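Local structure of prolyl-tRNA synthetase (Giardia lamblia ATCC 50803, 3IAL) at residues Trp104-Gly109 with Glu114-Leu119; Ser402-Thr405 with Leu411-Lys414; Asp22-Trp27 with Val229-Arg234; Cys175-Ala180 with Val184-Asp189. The protein probably attaches L-proline to tRNA(Pro) in an ATP-dependent reaction, and is seen here holding the prolyl-adenylate intermediate. All blocks are in the same frame, centred on the assembly; numbering follows the deposited sequence.

Contact 1 (Trp104-Gly109 with Glu114-Leu119)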
loop_
_atom_site.group_PDB
_atom_site.type_symbol
_atom_site.label_atom_id
_atom_site.label_comp_id
_atom_site.label_asym_id
_atom_site.label_seq_id
_atom_site.Cartn_x
_atom_site.Cartn_y
_atom_site.Cartn_z
ATOM N N TRP B 104 -22.995 -9.598 1.842
ATOM C CA TRP B 104 -23.652 -8.842 2.916
ATOM C C TRP B 104 -23.199 -9.312 4.290
ATOM O O TRP B 104 -23.237 -10.508 4.590
ATOM C CB TRP B 104 -25.181 -8.939 2.816
ATOM C CG TRP B 104 -25.731 -8.226 1.612
ATOM C CD1 TRP B 104 -26.080 -8.786 0.425
ATOM C CD2 TRP B 104 -25.955 -6.815 1.472
ATOM N NE1 TRP B 104 -26.524 -7.819 -0.446
ATOM C CE2 TRP B 104 -26.456 -6.600 0.169
ATOM C CE3 TRP B 104 -25.783 -5.713 2.322
ATOM C CZ2 TRP B 104 -26.790 -5.328 -0.310
ATOM C CZ3 TRP B 104 -26.120 -4.447 1.852
ATOM C CH2 TRP B 104 -26.613 -4.265 0.542
ATOM N N VAL B 105 -22.763 -8.353 5.108
ATOM C CA VAL B 105 -22.512 -8.579 6.519
ATOM C C VAL B 105 -23.798 -8.273 7.262
ATOM O O VAL B 105 -24.349 -7.183 7.130
ATOM C CB VAL B 105 -21.378 -7.671 7.057
ATOM C CG1 VAL B 105 -21.256 -7.803 8.584
ATOM C CG2 VAL B 105 -20.067 -8.011 6.373
ATOM N N GLU B 106 -24.274 -9.238 8.037
ATOM C CA GLU B 106 -25.567 -9.120 8.717
ATOM C C GLU B 106 -25.495 -9.275 10.228
ATOM O O GLU B 106 -26.427 -8.879 10.924
ATOM C CB GLU B 106 -26.554 -10.135 8.135
ATOM C CG GLU B 106 -26.676 -10.033 6.614
ATOM C CD GLU B 106 -27.944 -10.658 6.065
ATOM O OE1 GLU B 106 -28.501 -11.566 6.713
ATOM O OE2 GLU B 106 -28.383 -10.242 4.975
ATOM N N LYS B 107 -24.405 -9.845 10.739
ATOM C CA LYS B 107 -24.215 -9.975 12.178
ATOM C C LYS B 107 -22.854 -9.454 12.604
ATOM O O LYS B 107 -21.903 -9.470 11.823
ATOM C CB LYS B 107 -24.362 -11.433 12.617
ATOM C CG LYS B 107 -25.771 -11.983 12.467
ATOM C CD LYS B 107 -25.958 -13.264 13.262
ATOM C CE LYS B 107 -27.307 -13.915 12.965
ATOM N NZ LYS B 107 -27.344 -14.510 11.583
ATOM N N GLY B 108 -22.791 -8.975 13.843
ATOM C CA GLY B 108 -21.539 -8.660 14.513
ATOM C C GLY B 108 -21.532 -9.446 15.802
ATOM O O GLY B 108 -22.298 -9.145 16.718
ATOM N N GLY B 109 -20.690 -10.471 15.873
ATOM C CA GLY B 109 -20.737 -11.415 16.980
ATOM C C GLY B 109 -21.957 -12.305 16.823
ATOM O O GLY B 109 -22.223 -12.807 15.730
ATOM N N GLU B 114 -28.118 -3.544 13.090
ATOM C CA GLU B 114 -29.356 -2.792 12.849
ATOM C C GLU B 114 -29.447 -2.333 11.391
ATOM O O GLU B 114 -30.544 -2.222 10.839
ATOM C CB GLU B 114 -29.454 -1.584 13.783
ATOM C CG GLU B 114 -30.768 -0.812 13.659
ATOM C CD GLU B 114 -30.957 0.212 14.762
ATOM O OE1 GLU B 114 -30.882 -0.175 15.951
ATOM O OE2 GLU B 114 -31.187 1.399 14.438
ATOM N N GLU B 115 -28.297 -2.040 10.787
ATOM C CA GLU B 115 -28.230 -1.813 9.348
ATOM C C GLU B 115 -27.228 -2.787 8.716
ATOM O O GLU B 115 -26.106 -2.937 9.203
ATOM C CB GLU B 115 -27.850 -0.364 9.042
ATOM C CG GLU B 115 -28.071 0.017 7.584
ATOM C CD GLU B 115 -27.664 1.437 7.274
ATOM O OE1 GLU B 115 -26.846 2.005 8.024
ATOM O OE2 GLU B 115 -28.158 1.986 6.271
ATOM N N ARG B 116 -27.641 -3.445 7.636
ATOM C CA ARG B 116 -26.778 -4.402 6.939
ATOM C C ARG B 116 -25.647 -3.652 6.249
ATOM O O ARG B 116 -25.844 -2.525 5.797
ATOM C CB ARG B 116 -27.543 -5.181 5.870
ATOM C CG ARG B 116 -28.821 -5.852 6.319
ATOM C CD ARG B 116 -29.645 -6.236 5.098
ATOM N NE ARG B 116 -29.098 -7.412 4.438
ATOM C CZ ARG B 116 -29.095 -7.639 3.124
ATOM N NH1 ARG B 116 -29.582 -6.755 2.259
ATOM N NH2 ARG B 116 -28.577 -8.770 2.667
ATOM N N LEU B 117 -24.481 -4.285 6.161
ATOM C CA LEU B 117 -23.309 -3.683 5.525
ATOM C C LEU B 117 -22.857 -4.506 4.341
ATOM O O LEU B 117 -22.624 -5.708 4.468
ATOM C CB LEU B 117 -22.152 -3.577 6.517
ATOM C CG LEU B 117 -22.397 -2.758 7.788
ATOM C CD1 LEU B 117 -21.163 -2.823 8.659
ATOM C CD2 LEU B 117 -22.752 -1.327 7.444
ATOM N N ALA B 118 -22.729 -3.864 3.186
ATOM C CA ALA B 118 -22.202 -4.532 2.005
ATOM C C ALA B 118 -20.688 -4.386 1.971
ATOM O O ALA B 118 -20.152 -3.326 2.294
ATOM C CB ALA B 118 -22.818 -3.956 0.746
ATOM N N LEU B 119 -19.991 -5.454 1.602
ATOM C CA LEU B 119 -18.584 -5.330 1.265
ATOM C C LEU B 119 -18.539 -4.622 -0.091
ATOM O O LEU B 119 -19.245 -5.021 -1.015
ATOM C CB LEU B 119 -17.918 -6.699 1.171
ATOM C CG LEU B 119 -17.981 -7.602 2.407
ATOM C CD1 LEU B 119 -17.129 -8.836 2.162
ATOM C CD2 LEU B 119 -17.525 -6.870 3.667
#
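Trp-104 is sandwiched between two side chains of 114-119. The guanidinium of Arg-116 lies flat on one face of the indole. The two planes are 24° apart, and NH2 of Arg-116 comes to 3.1 Å from CG of Trp-104. This is both a stack and a cation-pi contact, with Arg-116 CZ over the five-membered ring. The opposite face takes CB of Ala-118 in a CH-pi contact, 3.5 Å from CZ3 of Trp-104.

Glu-106 and Glu-85 hold the guanidinium between them. OE2 of Glu-106 accepts from NE of Arg-116 at 3.0 Å and from NH2 of Arg-116 at 2.7 Å. Two nitrogens grip this one oxygen side-on, and the oxygen lies close to the guanidinium plane. Glu-85 takes NH1 in a further salt bridge. The Arg-116 chain bends at chi3 (76°), which turns its end back over the indole.

On the other face of the sheet Val-105 sits beside Leu-117, and Val-105 CG2 meets Leu-119 CD2 at 3.9 Å. Val-105 and Leu-117 also form a hydrogen-bonded pair, with N of Val-105 giving to O of Leu-117 at 2.7 Å.

Trp-104, Val-105, Leu-117 and Ala-118 are buried and tightly packed. The charged pair Glu-106 and Arg-116 is partly exposed, on the solvent side. Glu-106 is also bridged by Lys-107 of the second subunit.

The arrangement is an antiparallel beta hairpin in the class II synthetase core. Strand 103-108 pairs with a strand of the second subunit, so the sheet continues across the dimer interface.

Contact 2 (Ser402-Thr405 with Leu411-Lys414); sequences SSHT and LVVK
Ser-402 and His-404 form hydrogen-bonded pairs with Lys-414 and Val-412 in a two-stranded antiparallel ladder, the strand axes running at 164°. Four backbone bonds close it. The shortest is from N of Lys-414 to O of Ser-402, 2.7 Å. The longest is from N of His-404 to O of Val-412, 3.2 Å, with its donor tilted out of the carbonyl plane. Between these pairs, CA of Ser-403 makes a CA-H...O contact with O of Val-412.

His-404 carries most of the side-chain contact. With chi1 at 67° its CG sits between the backbone N and the carbonyl carbon. The imidazole then lies alongside Val-412, whose CB is over one ring face in a CH-pi contact. The nearest atoms are CE1 of His-404 and CG1 of Val-412, 3.5 Å apart. Lys-414 runs out extended on the same side, bringing NZ to 3.9 Å from His-404 CE1. OG of Ser-402 rests on CB of Lys-414 at 3.5 Å.

On the other face, Ser-403 meets Leu-411 CD1 only loosely.

No side-chain hydrogen bond or salt bridge crosses this surface hairpin. Its cohesion therefore comes mainly from the backbone, and the Lys-414 ammonium, if charged, may slightly disfavour protonation of His-404.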
loop_
_atom_site.group_PDB
_atom_site.type_symbol
_atom_site.label_atom_id
_atom_site.label_comp_id
_atom_site.label_asym_id
_atom_site.label_seq_id
_atom_site.Cartn_x
_atom_site.Cartn_y
_atom_site.Cartn_z
ATOM N N SER B 402 28.267 6.617 -15.052
ATOM C CA SER B 402 28.365 8.047 -15.303
ATOM C C SER B 402 27.037 8.713 -14.933
ATOM O O SER B 402 25.966 8.112 -15.062
ATOM C CB SER B 402 28.748 8.340 -16.760
ATOM O OG SER B 402 27.714 7.968 -17.654
ATOM N N SER B 403 27.129 9.946 -14.454
ATOM C CA SER B 403 25.972 10.678 -13.964
ATOM C C SER B 403 26.105 12.149 -14.302
ATOM O O SER B 403 27.213 12.673 -14.348
ATOM C CB SER B 403 25.855 10.517 -12.446
ATOM O OG SER B 403 26.901 11.206 -11.776
ATOM N N HIS B 404 24.971 12.804 -14.542
ATOM C CA HIS B 404 24.918 14.263 -14.645
ATOM C C HIS B 404 23.576 14.795 -14.144
ATOM O O HIS B 404 22.610 14.046 -14.008
ATOM C CB HIS B 404 25.188 14.731 -16.083
ATOM C CG HIS B 404 24.123 14.347 -17.063
ATOM N ND1 HIS B 404 24.063 13.099 -17.646
ATOM C CD2 HIS B 404 23.085 15.052 -17.574
ATOM C CE1 HIS B 404 23.030 13.050 -18.470
ATOM N NE2 HIS B 404 22.418 14.221 -18.443
ATOM N N THR B 405 23.535 16.094 -13.864
ATOM C CA THR B 405 22.318 16.758 -13.398
ATOM C C THR B 405 21.820 17.708 -14.485
ATOM O O THR B 405 22.576 18.541 -14.985
ATOM C CB THR B 405 22.555 17.519 -12.062
ATOM O OG1 THR B 405 21.350 18.184 -11.663
ATOM C CG2 THR B 405 23.676 18.545 -12.192
ATOM N N LEU B 411 18.635 13.794 -11.648
ATOM C CA LEU B 411 19.818 12.945 -11.785
ATOM C C LEU B 411 19.617 11.908 -12.890
ATOM O O LEU B 411 18.663 11.130 -12.853
ATOM C CB LEU B 411 20.124 12.245 -10.457
ATOM C CG LEU B 411 21.482 11.555 -10.326
ATOM C CD1 LEU B 411 22.620 12.564 -10.384
ATOM C CD2 LEU B 411 21.537 10.758 -9.029
ATOM N N VAL B 412 20.520 11.917 -13.871
ATOM C CA VAL B 412 20.488 10.985 -14.994
ATOM C C VAL B 412 21.719 10.071 -14.919
ATOM O O VAL B 412 22.835 10.493 -15.241
ATOM C CB VAL B 412 20.482 11.741 -16.339
ATOM C CG1 VAL B 412 20.518 10.768 -17.509
ATOM C CG2 VAL B 412 19.266 12.649 -16.432
ATOM N N VAL B 413 21.505 8.833 -14.476
ATOM C CA VAL B 413 22.580 7.859 -14.308
ATOM C C VAL B 413 22.643 6.931 -15.518
ATOM O O VAL B 413 21.606 6.542 -16.054
ATOM C CB VAL B 413 22.388 7.035 -13.020
ATOM C CG1 VAL B 413 23.552 6.078 -12.810
ATOM C CG2 VAL B 413 22.260 7.965 -11.818
ATOM N N LYS B 414 23.859 6.594 -15.948
ATOM C CA LYS B 414 24.073 5.752 -17.130
ATOM C C LYS B 414 25.047 4.607 -16.836
ATOM O O LYS B 414 26.072 4.799 -16.178
ATOM C CB LYS B 414 24.607 6.589 -18.291
ATOM C CG LYS B 414 23.599 7.570 -18.866
ATOM C CD LYS B 414 24.224 8.404 -19.975
ATOM C CE LYS B 414 23.272 9.481 -20.465
ATOM N NZ LYS B 414 23.982 10.511 -21.268
#

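Contact 3 (Asp22-Trp27 with Val229-Arg234); sequences DTFADW and VMPCGR
The Phe-24 ring carries the contact, with the ring of Pro-231 over one face. CD of Pro-231 stands 3.9 Å from the ring centroid and 14° off its normal, a CH-pi contact. CG of Pro-231 comes closer to a single ring atom, at 3.5 Å from CD1 of Phe-24. Two further groups approach obliquely. CE of Met-230 meets the far end of the ring, 3.6 Å from CZ of Phe-24. CB of Cys-232 touches the near side, 3.9 Å from CD2 of Phe-24. The Cys-232 sulfur makes an oblique sulfur-aromatic contact.

Phe-24 stands in the first turn of helix 24-34. Its CG is anti to the backbone N (chi1 175°), which carries the ring out from the helix to the three residues of the turn. The Met-230 chain is bent at both chi2 and chi3, and this bend brings its methyl to the ring. Ser-283 of helix 276-285 also touches Phe-24, Met-230 and Pro-231, and Tyr-518 touches Phe-24 and Cys-232. The phenyl group is thus buried among several parts of the chain.

No hydrogen bond joins the two segments. The turn is held by its own bonds, Gly-233 N to Met-230 O at 2.8 Å and Met-230 N to Arg-234 O at 2.9 Å. A weak bond runs from Arg-234 N to Cys-232 SG.

This pattern, a type I turn with Gly-233 at positive phi, is that of a G1 beta-bulge hairpin. It links strands 222-229 and 235-245 of the class II core, and Phe-24 is the residue of 22-27 that anchors the start of helix 24-34 on it.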
loop_
_atom_site.group_PDB
_atom_site.type_symbol
_atom_site.label_atom_id
_atom_site.label_comp_id
_atom_site.label_asym_id
_atom_site.label_seq_id
_atom_site.Cartn_x
_atom_site.Cartn_y
_atom_site.Cartn_z
ATOM N N ASP B 22 -3.842 -22.069 -28.451
ATOM C CA ASP B 22 -4.393 -23.330 -27.958
ATOM C C ASP B 22 -3.965 -23.673 -26.521
ATOM O O ASP B 22 -4.734 -24.307 -25.789
ATOM C CB ASP B 22 -4.028 -24.476 -28.907
ATOM C CG ASP B 22 -4.760 -24.398 -30.249
ATOM O OD1 ASP B 22 -5.229 -23.309 -30.650
ATOM O OD2 ASP B 22 -4.867 -25.445 -30.910
ATOM N N THR B 23 -2.759 -23.254 -26.120
ATOM C CA THR B 23 -2.180 -23.653 -24.824
ATOM C C THR B 23 -2.289 -22.607 -23.707
ATOM O O THR B 23 -2.083 -22.942 -22.543
ATOM C CB THR B 23 -0.671 -24.031 -24.944
ATOM O OG1 THR B 23 0.109 -22.866 -25.244
ATOM C CG2 THR B 23 -0.436 -25.105 -26.018
ATOM N N PHE B 24 -2.614 -21.356 -24.048
ATOM C CA PHE B 24 -2.497 -20.261 -23.083
ATOM C C PHE B 24 -3.167 -20.507 -21.737
ATOM O O PHE B 24 -2.564 -20.264 -20.706
ATOM C CB PHE B 24 -3.012 -18.930 -23.630
ATOM C CG PHE B 24 -2.991 -17.843 -22.595
ATOM C CD1 PHE B 24 -1.783 -17.356 -22.123
ATOM C CD2 PHE B 24 -4.166 -17.369 -22.031
ATOM C CE1 PHE B 24 -1.750 -16.377 -21.131
ATOM C CE2 PHE B 24 -4.138 -16.387 -21.052
ATOM C CZ PHE B 24 -2.927 -15.897 -20.600
ATOM N N ALA B 25 -4.422 -20.948 -21.762
ATOM C CA ALA B 25 -5.201 -21.217 -20.545
ATOM C C ALA B 25 -4.463 -22.168 -19.596
ATOM O O ALA B 25 -4.396 -21.926 -18.395
ATOM C CB ALA B 25 -6.580 -21.789 -20.907
ATOM N N ASP B 26 -3.894 -23.235 -20.144
ATOM C CA ASP B 26 -3.075 -24.170 -19.353
ATOM C C ASP B 26 -1.727 -23.578 -18.936
ATOM O O ASP B 26 -1.251 -23.833 -17.834
ATOM C CB ASP B 26 -2.842 -25.461 -20.125
ATOM C CG ASP B 26 -4.114 -26.249 -20.325
ATOM O OD1 ASP B 26 -5.056 -26.063 -19.530
ATOM O OD2 ASP B 26 -4.168 -27.049 -21.273
ATOM N N TRP B 27 -1.122 -22.803 -19.830
ATOM C CA TRP B 27 0.140 -22.124 -19.554
ATOM C C TRP B 27 -0.021 -21.194 -18.363
ATOM O O TRP B 27 0.800 -21.198 -17.435
ATOM C CB TRP B 27 0.578 -21.352 -20.798
ATOM C CG TRP B 27 1.860 -20.642 -20.662
ATOM C CD1 TRP B 27 3.097 -21.099 -21.021
ATOM C CD2 TRP B 27 2.046 -19.328 -20.150
ATOM N NE1 TRP B 27 4.049 -20.139 -20.757
ATOM C CE2 TRP B 27 3.431 -19.047 -20.211
ATOM C CE3 TRP B 27 1.180 -18.352 -19.651
ATOM C CZ2 TRP B 27 3.959 -17.835 -19.793
ATOM C CZ3 TRP B 27 1.716 -17.141 -19.225
ATOM C CH2 TRP B 27 3.085 -16.901 -19.289
ATOM N N VAL B 229 -5.676 -7.579 -25.992
ATOM C CA VAL B 229 -5.637 -8.903 -26.597
ATOM C C VAL B 229 -4.696 -9.830 -25.814
ATOM O O VAL B 229 -3.515 -9.530 -25.634
ATOM C CB VAL B 229 -5.195 -8.861 -28.063
ATOM C CG1 VAL B 229 -5.179 -10.277 -28.637
ATOM C CG2 VAL B 229 -6.109 -7.945 -28.872
ATOM N N MET B 230 -5.245 -10.950 -25.349
ATOM C CA MET B 230 -4.491 -11.961 -24.617
ATOM C C MET B 230 -4.039 -13.072 -25.572
ATOM O O MET B 230 -4.582 -13.191 -26.677
ATOM C CB MET B 230 -5.363 -12.531 -23.501
ATOM C CG MET B 230 -5.729 -11.487 -22.445
ATOM S SD MET B 230 -4.356 -11.134 -21.333
ATOM C CE MET B 230 -4.350 -12.625 -20.354
ATOM N N PRO B 231 -3.048 -13.886 -25.159
ATOM C CA PRO B 231 -2.504 -14.918 -26.064
ATOM C C PRO B 231 -3.514 -15.946 -26.573
ATOM O O PRO B 231 -3.277 -16.544 -27.606
ATOM C CB PRO B 231 -1.419 -15.604 -25.222
ATOM C CG PRO B 231 -1.027 -14.594 -24.209
ATOM C CD PRO B 231 -2.263 -13.787 -23.913
ATOM N N CYS B 232 -4.623 -16.141 -25.861
ATOM C CA CYS B 232 -5.698 -17.037 -26.306
ATOM C C CYS B 232 -6.556 -16.423 -27.418
ATOM O O CYS B 232 -7.319 -17.128 -28.054
ATOM C CB CYS B 232 -6.601 -17.415 -25.130
ATOM S SG CYS B 232 -7.365 -15.979 -24.272
ATOM N N GLY B 233 -6.445 -15.113 -27.639
ATOM C CA GLY B 233 -7.230 -14.441 -28.669
ATOM C C GLY B 233 -8.473 -13.738 -28.155
ATOM O O GLY B 233 -9.126 -13.013 -28.910
ATOM N N ARG B 234 -8.819 -13.953 -26.886
ATOM C CA ARG B 234 -9.864 -13.162 -26.236
ATOM C C ARG B 234 -9.264 -11.845 -25.782
ATOM O O ARG B 234 -8.046 -11.750 -25.598
ATOM C CB ARG B 234 -10.426 -13.859 -25.005
ATOM C CG ARG B 234 -11.026 -15.227 -25.214
ATOM C CD ARG B 234 -11.737 -15.655 -23.932
ATOM N NE ARG B 234 -12.048 -17.081 -23.906
ATOM C CZ ARG B 234 -11.164 -18.053 -23.674
ATOM N NH1 ARG B 234 -9.879 -17.777 -23.451
ATOM N NH2 ARG B 234 -11.570 -19.322 -23.674
#

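Contact 4 (Cys175-Ala180 with Val184-Asp189)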
loop_
_atom_site.group_PDB
_atom_site.type_symbol
_atom_site.label_atom_id
_atom_site.label_comp_id
_atom_site.label_asym_id
_atom_site.label_seq_id
_atom_site.Cartn_x
_atom_site.Cartn_y
_atom_site.Cartn_z
ATOM N N CYS B 175 -13.036 11.656 -9.114
ATOM C CA CYS B 175 -12.847 13.100 -9.117
ATOM C C CYS B 175 -14.151 13.831 -9.320
ATOM O O CYS B 175 -15.019 13.385 -10.072
ATOM C CB CYS B 175 -11.870 13.525 -10.205
ATOM S SG CYS B 175 -10.243 12.772 -10.077
ATOM N N CYS B 176 -14.258 14.968 -8.645
ATOM C CA CYS B 176 -15.421 15.819 -8.683
ATOM C C CYS B 176 -15.018 17.133 -9.352
ATOM O O CYS B 176 -14.021 17.754 -8.965
ATOM C CB CYS B 176 -15.896 16.052 -7.256
ATOM S SG CYS B 176 -17.468 16.864 -7.089
ATOM N N HIS B 177 -15.797 17.549 -10.349
ATOM C CA HIS B 177 -15.414 18.626 -11.255
ATOM C C HIS B 177 -16.470 19.724 -11.334
ATOM O O HIS B 177 -17.666 19.451 -11.302
ATOM C CB HIS B 177 -15.205 18.054 -12.657
ATOM C CG HIS B 177 -14.308 16.856 -12.699
ATOM N ND1 HIS B 177 -12.934 16.951 -12.614
ATOM C CD2 HIS B 177 -14.588 15.537 -12.840
ATOM C CE1 HIS B 177 -12.411 15.741 -12.697
ATOM N NE2 HIS B 177 -13.390 14.867 -12.843
ATOM N N ALA B 178 -16.020 20.964 -11.469
ATOM C CA ALA B 178 -16.926 22.099 -11.541
ATOM C C ALA B 178 -17.778 22.068 -12.811
ATOM O O ALA B 178 -18.967 22.390 -12.769
ATOM C CB ALA B 178 -16.148 23.401 -11.450
ATOM N N THR B 179 -17.166 21.688 -13.932
ATOM C CA THR B 179 -17.825 21.753 -15.235
ATOM C C THR B 179 -17.640 20.486 -16.067
ATOM O O THR B 179 -16.744 19.672 -15.819
ATOM C CB THR B 179 -17.254 22.886 -16.103
ATOM O OG1 THR B 179 -15.893 22.570 -16.423
ATOM C CG2 THR B 179 -17.345 24.265 -15.403
ATOM N N ALA B 180 -18.473 20.377 -17.099
ATOM C CA ALA B 180 -18.413 19.291 -18.071
ATOM C C ALA B 180 -17.030 19.211 -18.707
ATOM O O ALA B 180 -16.472 18.126 -18.844
ATOM C CB ALA B 180 -19.492 19.496 -19.145
ATOM N N VAL B 184 -14.337 16.001 -18.889
ATOM C CA VAL B 184 -13.733 15.484 -20.120
ATOM C C VAL B 184 -12.205 15.544 -20.080
ATOM O O VAL B 184 -11.540 14.595 -20.459
ATOM C CB VAL B 184 -14.259 16.239 -21.363
ATOM C CG1 VAL B 184 -13.388 15.948 -22.572
ATOM C CG2 VAL B 184 -15.719 15.865 -21.624
ATOM N N SER B 185 -11.649 16.655 -19.614
ATOM C CA SER B 185 -10.191 16.781 -19.491
ATOM C C SER B 185 -9.601 15.750 -18.511
ATOM O O SER B 185 -8.484 15.251 -18.717
ATOM C CB SER B 185 -9.806 18.201 -19.053
ATOM O OG SER B 185 -8.417 18.279 -18.749
ATOM N N GLN B 186 -10.344 15.428 -17.452
ATOM C CA GLN B 186 -9.872 14.432 -16.479
ATOM C C GLN B 186 -9.660 13.050 -17.112
ATOM O O GLN B 186 -8.720 12.341 -16.759
ATOM C CB GLN B 186 -10.841 14.297 -15.306
ATOM C CG GLN B 186 -10.262 13.525 -14.110
ATOM C CD GLN B 186 -9.059 14.224 -13.522
ATOM O OE1 GLN B 186 -9.089 15.429 -13.301
ATOM N NE2 GLN B 186 -7.976 13.482 -13.308
ATOM N N LEU B 187 -10.550 12.665 -18.021
ATOM C CA LEU B 187 -10.417 11.386 -18.722
ATOM C C LEU B 187 -9.072 11.257 -19.436
ATOM O O LEU B 187 -8.441 10.201 -19.376
ATOM C CB LEU B 187 -11.578 11.161 -19.689
ATOM C CG LEU B 187 -12.808 10.424 -19.135
ATOM C CD1 LEU B 187 -13.270 10.940 -17.779
ATOM C CD2 LEU B 187 -13.945 10.490 -20.145
ATOM N N SER B 188 -8.623 12.328 -20.087
ATOM C CA SER B 188 -7.300 12.345 -20.716
ATOM C C SER B 188 -6.190 12.161 -19.685
ATOM O O SER B 188 -5.221 11.451 -19.947
ATOM C CB SER B 188 -7.057 13.656 -21.470
ATOM O OG SER B 188 -8.041 13.854 -22.462
ATOM N N ASP B 189 -6.320 12.805 -18.523
ATOM C CA ASP B 189 -5.338 12.624 -17.440
ATOM C C ASP B 189 -5.269 11.166 -17.001
ATOM O O ASP B 189 -4.184 10.638 -16.780
ATOM C CB ASP B 189 -5.648 13.521 -16.231
ATOM C CG ASP B 189 -5.256 14.968 -16.460
ATOM O OD1 ASP B 189 -4.666 15.272 -17.521
ATOM O OD2 ASP B 189 -5.525 15.804 -15.572
#
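A strand-to-helix connection in the class II core brings His-177 and Cys-175 against Gln-186. Strand 167-177 ends, a short link follows, and helix 180-201 folds back beside it. His-177 CE1 is 3.4 Å from CB of Gln-186, and CG of Gln-186 is equally close to it. The Gln-186 side chain crosses the imidazole at about a right angle. Its amide plane is nonetheless only 17° from the ring plane. Gln-186 starts away from its backbone N (chi1 -167°), then bends at chi2, which folds the amide back past CE1 toward Cys-175. SG of Cys-175 reaches CD of Gln-186 at 3.9 Å.

Two of the polar atoms have partners on neighbouring strands. NE2 of His-177 is hydrogen-bonded to OG1 of Thr-269, and OE1 of Gln-186 to NZ of Lys-144. These bonds help set how the ring and the amide are turned while their carbon atoms pack together.

Strands 143-152 and 167-177 are antiparallel neighbours, consistent with the motif 2 hairpin of class II synthetases. The contact lies at the far end of the second strand, where the chain leaves for the helix. The side chain of Cys-175 is about 11 Å from the bound prolyl-adenylate.

Thr-179 is the N-cap of the helix, its OG1 bonded to N of Asp-182. The first turn continues with a nearly straight bond from N of Val-184 to O of Ala-180, 3.0 Å. Val-184 CG2 also rests beside that carbonyl oxygen, at 3.7 Å, on the exposed side of the helix.

Contacts 1, 3 and 4 are buried, while contact 2 is at the surface. Contacts 1 and 4 both belong to the class II core, with centres about 35 Å apart. Contact 3 ties the N-terminal helix to that core. Contacts 1 and 2 are both antiparallel hairpins, their centres about 55 Å apart on opposite sides of the chain's centre. Their chemistry differs: contact 1 adds a salt bridge and cation-pi stacking at the dimer interface, whereas contact 2 relies mainly on its backbone. Contact 3 is apolar with no crossing hydrogen bond. Contact 4 pairs side-chain packing with one helical backbone bond, and two of its polar atoms bond to adjoining strands.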